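Local coordinates for protein putative ketosteroid isomerase (PDB 3KE7) that is a putative ketosteroid isomerase of the SnoaL-like, NTF2-related family, whose pocket holds a bicine molecule and whose natural substrate is not established, at residues E37-D40 against T41-Y45. Residues are numbered along the deposited sequence; the frame is centred on the assembly and turned at random. Where two conformers were deposited one is given.
Sequences ELSD and TDVIY
The carboxylate of Asp40 reaches forward to the backbone of Thr41 at the corner of the chain. Asp40 CB lies 3.5 Å from OD1 of Asp42. Next along, Asp40 CG is 3.4 Å from Thr41 N. At the tip, Asp40 OD1 accepts the backbone N-H of Thr41, with Thr41 N 2.9 Å away. The bond is bent, with an N-H...O angle of 146°, and its donor comes from the anti side, 26° out of the carboxylate plane. The other oxygen, OD2, pairs with Arg113. Asp40 OD2 lies 4.3 Å from Asp42 OD1, and the two carboxylate planes are turned 71° apart. Asp42 OD1 also forms a salt bridge with Arg113 NH2, which probably offsets the like charges. Asp40 to Val43 form a type I beta turn, closed by Val43 N on Asp40 O at 3.1 Å. The turn carries the chain from helix 34-38 and the short strand 39-40 into strand 43-46 of the curved sheet, in the alpha+beta fold of the NTF2 clan. With an alanine here, Thr41 N would probably lose its side-chain acceptor, and Arg113 one of its two carboxylate partners in this corner. Inside the corner, Val43 CG2, anti to its own backbone nitrogen, meets Ser39 CB and OG, both at 4.0 Å. Ser39 OG bonds back to Phe35 O, and Leu60 of helix 57-65 packs on both residues.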
loop_
_atom_site.group_PDB
_atom_site.type_symbol
_atom_site.label_atom_id
_atom_site.label_comp_id
_atom_site.label_asym_id
_atom_site.label_seq_id
_atom_site.Cartn_x
_atom_site.Cartn_y
_atom_site.Cartn_z
ATOM N N GLU B 37 -13.635 -9.493 -8.460
ATOM C CA GLU B 37 -13.214 -10.780 -9.011
ATOM C C GLU B 37 -11.697 -11.004 -8.937
ATOM O O GLU B 37 -11.244 -12.149 -8.708
ATOM C CB GLU B 37 -13.693 -10.889 -10.447
ATOM C CG GLU B 37 -15.232 -10.790 -10.567
ATOM N N LEU B 38 -10.929 -9.931 -9.036
ATOM C CA LEU B 38 -9.496 -10.001 -9.019
ATOM C C LEU B 38 -8.935 -10.019 -7.595
ATOM O O LEU B 38 -7.744 -10.253 -7.395
ATOM C CB LEU B 38 -8.936 -8.795 -9.759
ATOM C CG LEU B 38 -7.458 -8.651 -10.052
ATOM C CD1 LEU B 38 -6.880 -9.902 -10.649
ATOM C CD2 LEU B 38 -7.225 -7.470 -10.967
ATOM N N SER B 39 -9.781 -9.781 -6.593
ATOM C CA SER B 39 -9.329 -9.711 -5.191
ATOM C C SER B 39 -9.537 -11.026 -4.441
ATOM O O SER B 39 -10.455 -11.790 -4.736
ATOM C CB SER B 39 -10.082 -8.569 -4.458
ATOM O OG SER B 39 -9.758 -7.290 -4.981
ATOM N N ASP B 40 -8.691 -11.248 -3.421
ATOM C CA ASP B 40 -8.770 -12.416 -2.586
ATOM C C ASP B 40 -9.624 -12.200 -1.338
ATOM O O ASP B 40 -10.014 -11.102 -0.960
ATOM C CB ASP B 40 -7.379 -12.900 -2.183
ATOM C CG ASP B 40 -7.196 -14.363 -2.371
ATOM O OD1 ASP B 40 -8.234 -15.106 -2.291
ATOM O OD2 ASP B 40 -6.015 -14.798 -2.543
ATOM N N THR B 41 -9.912 -13.313 -0.670
ATOM C CA THR B 41 -10.814 -13.301 0.473
ATOM C C THR B 41 -10.389 -12.368 1.612
ATOM O O THR B 41 -11.249 -11.844 2.310
ATOM C CB THR B 41 -11.078 -14.722 1.038
ATOM O OG1 THR B 41 -9.836 -15.345 1.435
ATOM C CG2 THR B 41 -11.804 -15.556 0.006
ATOM N N ASP B 42 -9.085 -12.172 1.768
ATOM C CA ASP B 42 -8.489 -11.386 2.858
ATOM C C ASP B 42 -8.142 -9.976 2.438
ATOM O O ASP B 42 -7.376 -9.290 3.138
ATOM C CB ASP B 42 -7.271 -12.120 3.411
ATOM C CG ASP B 42 -6.200 -12.335 2.387
ATOM O OD1 ASP B 42 -6.494 -12.657 1.185
ATOM O OD2 ASP B 42 -5.001 -12.253 2.803
ATOM N N VAL B 43 -8.751 -9.485 1.375
ATOM C CA VAL B 43 -8.397 -8.183 0.856
ATOM C C VAL B 43 -8.707 -7.057 1.865
ATOM O O VAL B 43 -9.706 -7.085 2.565
ATOM C CB VAL B 43 -9.122 -7.949 -0.488
ATOM C CG1 VAL B 43 -10.697 -7.888 -0.277
ATOM C CG2 VAL B 43 -8.608 -6.707 -1.189
ATOM N N ILE B 44 -7.824 -6.078 1.894
ATOM C CA ILE B 44 -7.981 -4.856 2.639
ATOM C C ILE B 44 -8.023 -3.744 1.598
ATOM O O ILE B 44 -7.210 -3.692 0.698
ATOM C CB ILE B 44 -6.789 -4.626 3.608
ATOM C CG1 ILE B 44 -6.613 -5.777 4.590
ATOM C CG2 ILE B 44 -6.910 -3.277 4.327
ATOM C CD1 ILE B 44 -7.725 -5.995 5.474
ATOM N N TYR B 45 -8.916 -2.784 1.776
ATOM C CA TYR B 45 -9.126 -1.714 0.795
ATOM C C TYR B 45 -9.366 -0.349 1.450
ATOM O O TYR B 45 -10.111 -0.217 2.441
ATOM C CB TYR B 45 -10.392 -2.073 -0.026
ATOM C CG TYR B 45 -10.859 -1.038 -1.044
ATOM C CD1 TYR B 45 -11.616 0.030 -0.641
ATOM C CD2 TYR B 45 -10.592 -1.173 -2.435
ATOM C CE1 TYR B 45 -12.049 0.965 -1.520
ATOM C CE2 TYR B 45 -11.040 -0.249 -3.323
ATOM C CZ TYR B 45 -11.750 0.857 -2.847
ATOM O OH TYR B 45 -12.218 1.806 -3.753
#